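PDB 2UVK: YJHT from Escherichia coli, which catalyses the conversion of the alpha-anomer of N-acetylneuraminate (sialic acid) to the beta-anomer, speeding the equilibrium between the two forms. Local coordinates for residues K168-F173 and S181-S186; G111-V116 and A194-K199. All blocks are in the same frame, centred on the assembly; numbering follows the deposited sequence. Where two conformers were deposited one is given.

In the fold
Both contacts belong to the blades of a six-bladed Kelch beta-propeller. From the N terminus, residues 111-116 come first, on the innermost strand of one blade. The chain then runs through strand 120-125 and helices 129-142 and 146-157 before reaching 168-173. Interaction 1 closes a short loop of seven residues, pairing 168-173 with 181-186 as the outer hairpin of the same blade. The chain next enters the following blade at 194-199, where interaction 2 closes a loop of 77 residues by returning to 111-116. Interaction 1 is therefore nested inside interaction 2. Their centres lie about 13 Å apart, and Leu170 CD1 packs on Phe115 CE2 at 4.2 Å, joining them directly.

Interaction 1. Residues K168-F173 and S181-S186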
loop_
_atom_site.group_PDB
_atom_site.type_symbol
_atom_site.label_atom_id
_atom_site.label_comp_id
_atom_site.label_asym_id
_atom_site.label_seq_id
_atom_site.Cartn_x
_atom_site.Cartn_y
_atom_site.Cartn_z
ATOM N N LYS B 168 0.108 7.272 -4.811
ATOM C CA LYS B 168 0.354 8.718 -4.841
ATOM C C LYS B 168 1.545 9.126 -3.979
ATOM O O LYS B 168 1.953 10.293 -4.014
ATOM C CB LYS B 168 -0.887 9.513 -4.383
ATOM C CG LYS B 168 -1.244 9.374 -2.940
ATOM C CD LYS B 168 -2.379 10.328 -2.541
ATOM C CE LYS B 168 -2.741 10.227 -1.094
ATOM N NZ LYS B 168 -3.687 11.362 -0.732
ATOM N N PHE B 169 2.098 8.194 -3.199
ATOM C CA PHE B 169 3.234 8.488 -2.332
ATOM C C PHE B 169 4.506 8.602 -3.140
ATOM O O PHE B 169 4.647 7.994 -4.193
ATOM C CB PHE B 169 3.404 7.436 -1.255
ATOM C CG PHE B 169 2.290 7.410 -0.268
ATOM C CD1 PHE B 169 2.263 8.316 0.776
ATOM C CD2 PHE B 169 1.261 6.491 -0.374
ATOM C CE1 PHE B 169 1.259 8.293 1.704
ATOM C CE2 PHE B 169 0.252 6.466 0.547
ATOM C CZ PHE B 169 0.244 7.388 1.587
ATOM N N LEU B 170 5.436 9.397 -2.613
ATOM C CA LEU B 170 6.779 9.510 -3.162
ATOM C C LEU B 170 7.725 8.803 -2.195
ATOM O O LEU B 170 7.763 9.122 -1.003
ATOM C CB LEU B 170 7.181 10.984 -3.302
ATOM C CG LEU B 170 8.522 11.280 -3.982
ATOM C CD1 LEU B 170 8.517 10.899 -5.419
ATOM C CD2 LEU B 170 8.856 12.777 -3.833
ATOM N N LEU B 171 8.471 7.829 -2.717
ATOM C CA LEU B 171 9.365 6.990 -1.931
ATOM C C LEU B 171 10.794 7.296 -2.356
ATOM O O LEU B 171 11.036 7.600 -3.523
ATOM C CB LEU B 171 9.069 5.506 -2.220
ATOM C CG LEU B 171 7.596 5.035 -2.174
ATOM C CD1 LEU B 171 7.541 3.535 -2.581
ATOM C CD2 LEU B 171 6.963 5.285 -0.842
ATOM N N SER B 172 11.739 7.213 -1.429
ATOM C CA SER B 172 13.146 7.322 -1.817
ATOM C C SER B 172 13.937 6.116 -1.317
ATOM O O SER B 172 13.806 5.695 -0.164
ATOM C CB SER B 172 13.774 8.646 -1.337
ATOM O OG SER B 172 13.829 8.737 0.074
ATOM N N PHE B 173 14.722 5.563 -2.231
ATOM C CA PHE B 173 15.617 4.443 -1.966
ATOM C C PHE B 173 17.044 4.993 -1.928
ATOM O O PHE B 173 17.483 5.629 -2.885
ATOM C CB PHE B 173 15.479 3.406 -3.084
ATOM C CG PHE B 173 16.571 2.370 -3.108
ATOM C CD1 PHE B 173 16.511 1.251 -2.312
ATOM C CD2 PHE B 173 17.668 2.515 -3.966
ATOM C CE1 PHE B 173 17.519 0.276 -2.346
ATOM C CE2 PHE B 173 18.647 1.544 -3.993
ATOM C CZ PHE B 173 18.572 0.443 -3.181
ATOM N N SER B 181 12.433 5.197 2.258
ATOM C CA SER B 181 11.913 6.262 3.110
ATOM C C SER B 181 10.706 6.948 2.493
ATOM O O SER B 181 10.563 7.015 1.274
ATOM C CB SER B 181 13.009 7.317 3.356
ATOM O OG SER B 181 14.097 6.765 4.071
ATOM N N TYR B 182 9.855 7.485 3.361
ATOM C CA TYR B 182 8.824 8.406 2.930
ATOM C C TYR B 182 9.482 9.715 2.467
ATOM O O TYR B 182 10.249 10.331 3.235
ATOM C CB TYR B 182 7.881 8.692 4.077
ATOM C CG TYR B 182 6.835 9.748 3.775
ATOM C CD1 TYR B 182 5.577 9.396 3.309
ATOM C CD2 TYR B 182 7.107 11.111 3.956
ATOM C CE1 TYR B 182 4.613 10.364 3.024
ATOM C CE2 TYR B 182 6.159 12.076 3.664
ATOM C CZ TYR B 182 4.909 11.701 3.211
ATOM O OH TYR B 182 3.934 12.662 2.941
ATOM N N ALA B 183 9.187 10.140 1.244
ATOM C CA ALA B 183 9.731 11.377 0.665
ATOM C C ALA B 183 8.676 12.442 0.384
ATOM O O ALA B 183 9.013 13.595 0.100
ATOM C CB ALA B 183 10.511 11.055 -0.580
ATOM N N GLY B 184 7.400 12.081 0.481
ATOM C CA GLY B 184 6.309 12.986 0.174
ATOM C C GLY B 184 5.119 12.269 -0.407
ATOM O O GLY B 184 5.054 11.052 -0.383
ATOM N N GLU B 185 4.185 13.048 -0.919
ATOM C CA GLU B 185 2.994 12.504 -1.556
ATOM C C GLU B 185 2.278 13.546 -2.358
ATOM O O GLU B 185 2.296 14.747 -2.033
ATOM C CB GLU B 185 2.048 11.902 -0.540
ATOM C CG GLU B 185 1.436 12.866 0.401
ATOM C CD GLU B 185 0.764 12.163 1.544
ATOM O OE1 GLU B 185 1.486 11.795 2.488
ATOM O OE2 GLU B 185 -0.480 11.970 1.490
ATOM N N SER B 186 1.636 13.090 -3.409
ATOM C CA SER B 186 0.888 13.982 -4.271
ATOM C C SER B 186 -0.309 14.532 -3.540
ATOM O O SER B 186 -1.030 13.793 -2.864
ATOM C CB SER B 186 0.385 13.250 -5.493
ATOM O OG SER B 186 -0.327 14.132 -6.316
HETATM O O HOH W 1 -2.283 13.646 -0.597
HETATM O O HOH W 2 15.905 5.727 2.391
#
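Phe169 and Tyr182 meet rim to rim on the outer hairpin of a beta-propeller blade, where the two antiparallel strands run at 158° to each other. Phe169 CD1 lies 3.8 Å from Tyr182 CE1, each atom near the plane of the other ring, and the two side chains cross at about a right angle. Glu185 shares this face of the sheet and lies alongside Phe169, pointing the same way, with its carboxylate plane turned 67° from the phenyl ring. Glu185 OE1 comes to 3.6 Å from Phe169 CE1. Glu185 OE1, which lies in the plane of the phenol ring, also accepts a hydrogen bond from Tyr182 OH through its anti lone pair at 2.6 Å, which should restrict rotation of the carboxylate. Glu185 OE2 faces Lys168 NZ of the same chain in a long salt bridge (3.9 Å). A water reinforces that pair, accepting from Lys168 NZ and donating to Glu185 OE2 and Ser186 O. Both charges also have partners across the dimer interface: Lys168 pairs with Glu185 of the second subunit, its stronger partner, and Glu185 with Lys168 of that subunit, while Phe169 packs on Phe169 of the second subunit.

On the other face, the pairing at Leu170 forms a classic beta bulge, because Ala183 and Gly184 both stand opposite it. Leu170 O accepts from Ala183 N at 2.8 Å, while Leu170 N donates to Gly184 O, also at 2.8 Å. With CG anti to the backbone N (chi1 -175°), Leu170 sets that carbon 3.9 Å from Ala183 CB. Given the backbone angles of Gly184, a CB there would collide with Ala183 O. Its bare backbone also passes close to the phenol: Gly184 N sits 3.4 Å above one face of the Tyr182 ring, offset toward the rim.

Interaction 2. Residues G111-V116 and A194-K199; sequences GHVTFV and AAVVNK
Val196 pushes its branched side chain between Val113 and Phe115, interlocking the innermost strands of two successive blades of the beta-propeller. The segments run nearly parallel, 11° apart, but their axes approach no closer than 7.2 Å, so they meet through side chains and water and not as neighbours in one sheet. The two methyls of Val196 divide the work. Val196 CG1, set between the backbone N and the carbonyl carbon (chi1 61°), reaches Val113 CB at 3.8 Å and also touches Thr114 O. Val196 CG2, anti to the backbone N, meets the Phe115 ring obliquely, 4.0 Å from Phe115 CD2. An alanine in place of Val196 would probably open a gap between Val113 and Phe115, leaving the ring atom CD2 without its methyl partner.

The bumps alternate along the seam. Val113 fits between Ala194 and Val196, its CG1 pressing on Ala194 O at 3.3 Å while its CB rests against the Val196 stem. Phe115 in turn drops between Val196 and Asn198, with its CB 4.0 Å from Asn198 CB. The Asn198 side chain crosses that of Phe115 at about a right angle, yet its amide plane is inclined only 19° to the ring, and Asn198 ND2 comes to 3.9 Å from Phe115 CD1. That nitrogen finds its polar partner in its own blade, donating to Thr203 OG1. Both Val113 and Val196 also pack on Leu205 of strand 202-206.

At the other end, Gly111 lies near Glu209, the predicted proton acceptor. Here one water joins the backbones, donating to Gly111 O at 2.9 Å and accepting from Ala194 N at 3.1 Å; a second lies between His112 O and Ala194 O.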
loop_
_atom_site.group_PDB
_atom_site.type_symbol
_atom_site.label_atom_id
_atom_site.label_comp_id
_atom_site.label_asym_id
_atom_site.label_seq_id
_atom_site.Cartn_x
_atom_site.Cartn_y
_atom_site.Cartn_z
ATOM N N GLY B 111 4.114 0.119 -13.200
ATOM C CA GLY B 111 3.520 1.351 -13.682
ATOM C C GLY B 111 4.047 2.572 -12.951
ATOM O O GLY B 111 3.631 3.696 -13.227
ATOM N N HIS B 112 4.943 2.345 -12.010
ATOM C CA HIS B 112 5.648 3.412 -11.313
ATOM C C HIS B 112 6.628 4.103 -12.264
ATOM O O HIS B 112 6.988 3.607 -13.347
ATOM C CB HIS B 112 6.386 2.847 -10.109
ATOM C CG HIS B 112 7.366 1.775 -10.458
ATOM N ND1 HIS B 112 7.015 0.642 -11.170
ATOM C CD2 HIS B 112 8.695 1.667 -10.199
ATOM C CE1 HIS B 112 8.093 -0.103 -11.347
ATOM N NE2 HIS B 112 9.118 0.490 -10.754
ATOM N N VAL B 113 7.085 5.267 -11.813
ATOM C CA VAL B 113 8.231 5.914 -12.432
ATOM C C VAL B 113 9.396 5.879 -11.446
ATOM O O VAL B 113 9.213 5.628 -10.254
ATOM C CB VAL B 113 7.922 7.377 -12.839
ATOM C CG1 VAL B 113 6.852 7.412 -13.931
ATOM C CG2 VAL B 113 7.586 8.222 -11.620
ATOM N N THR B 114 10.599 6.130 -11.948
ATOM C CA THR B 114 11.756 6.310 -11.073
ATOM C C THR B 114 12.678 7.364 -11.657
ATOM O O THR B 114 12.898 7.423 -12.875
ATOM C CB THR B 114 12.494 4.960 -10.882
ATOM O OG1 THR B 114 11.585 4.023 -10.306
ATOM C CG2 THR B 114 13.696 5.079 -9.969
ATOM N N PHE B 115 13.148 8.246 -10.773
ATOM C CA PHE B 115 14.152 9.250 -11.138
ATOM C C PHE B 115 15.207 9.360 -10.048
ATOM O O PHE B 115 14.987 8.966 -8.908
ATOM C CB PHE B 115 13.503 10.616 -11.425
ATOM C CG PHE B 115 12.764 11.229 -10.255
ATOM C CD1 PHE B 115 13.350 12.220 -9.493
ATOM C CD2 PHE B 115 11.459 10.858 -9.949
ATOM C CE1 PHE B 115 12.660 12.818 -8.437
ATOM C CE2 PHE B 115 10.779 11.450 -8.894
ATOM C CZ PHE B 115 11.393 12.427 -8.132
ATOM N N VAL B 116 16.367 9.910 -10.421
ATOM C CA VAL B 116 17.480 10.058 -9.478
ATOM C C VAL B 116 17.557 11.535 -9.062
ATOM O O VAL B 116 17.570 12.432 -9.916
ATOM C CB VAL B 116 18.831 9.583 -10.102
ATOM C CG1 VAL B 116 20.006 9.779 -9.120
ATOM C CG2 VAL B 116 18.751 8.095 -10.518
ATOM N N ALA B 194 2.786 6.909 -16.204
ATOM C CA ALA B 194 3.203 8.285 -16.490
ATOM C C ALA B 194 4.633 8.232 -17.052
ATOM O O ALA B 194 5.364 7.234 -16.852
ATOM C CB ALA B 194 3.142 9.156 -15.247
ATOM N N ALA B 195 4.996 9.274 -17.789
ATOM C CA ALA B 195 6.355 9.472 -18.247
ATOM C C ALA B 195 7.008 10.443 -17.283
ATOM O O ALA B 195 6.376 11.427 -16.881
ATOM C CB ALA B 195 6.373 10.010 -19.655
ATOM N N VAL B 196 8.239 10.172 -16.888
ATOM C CA VAL B 196 8.988 11.068 -15.976
ATOM C C VAL B 196 10.168 11.732 -16.672
ATOM O O VAL B 196 10.834 11.124 -17.501
ATOM C CB VAL B 196 9.463 10.321 -14.711
ATOM C CG1 VAL B 196 10.392 9.172 -15.054
ATOM C CG2 VAL B 196 10.146 11.267 -13.694
ATOM N N VAL B 197 10.400 13.009 -16.337
ATOM C CA VAL B 197 11.638 13.693 -16.702
ATOM C C VAL B 197 12.155 14.431 -15.470
ATOM O O VAL B 197 11.366 15.020 -14.746
ATOM C CB VAL B 197 11.460 14.702 -17.872
ATOM C CG1 VAL B 197 12.806 15.406 -18.181
ATOM C CG2 VAL B 197 10.950 14.031 -19.111
ATOM N N ASN B 198 13.469 14.374 -15.246
ATOM C CA ASN B 198 14.121 15.058 -14.127
ATOM C C ASN B 198 15.241 15.955 -14.661
ATOM O O ASN B 198 16.002 15.548 -15.520
ATOM C CB ASN B 198 14.752 14.049 -13.148
ATOM C CG ASN B 198 15.702 14.712 -12.163
ATOM O OD1 ASN B 198 16.939 14.734 -12.375
ATOM N ND2 ASN B 198 15.141 15.295 -11.105
ATOM N N LYS B 199 15.324 17.177 -14.155
ATOM C CA LYS B 199 16.465 18.033 -14.471
ATOM C C LYS B 199 16.732 18.872 -13.242
ATOM O O LYS B 199 15.931 19.713 -12.896
ATOM C CB LYS B 199 16.165 18.908 -15.682
ATOM C CG LYS B 199 17.354 19.768 -16.124
ATOM C CD LYS B 199 17.041 20.575 -17.368
HETATM O O HOH W 3 3.118 6.560 -13.189
HETATM O O HOH W 4 5.536 4.731 -15.726
#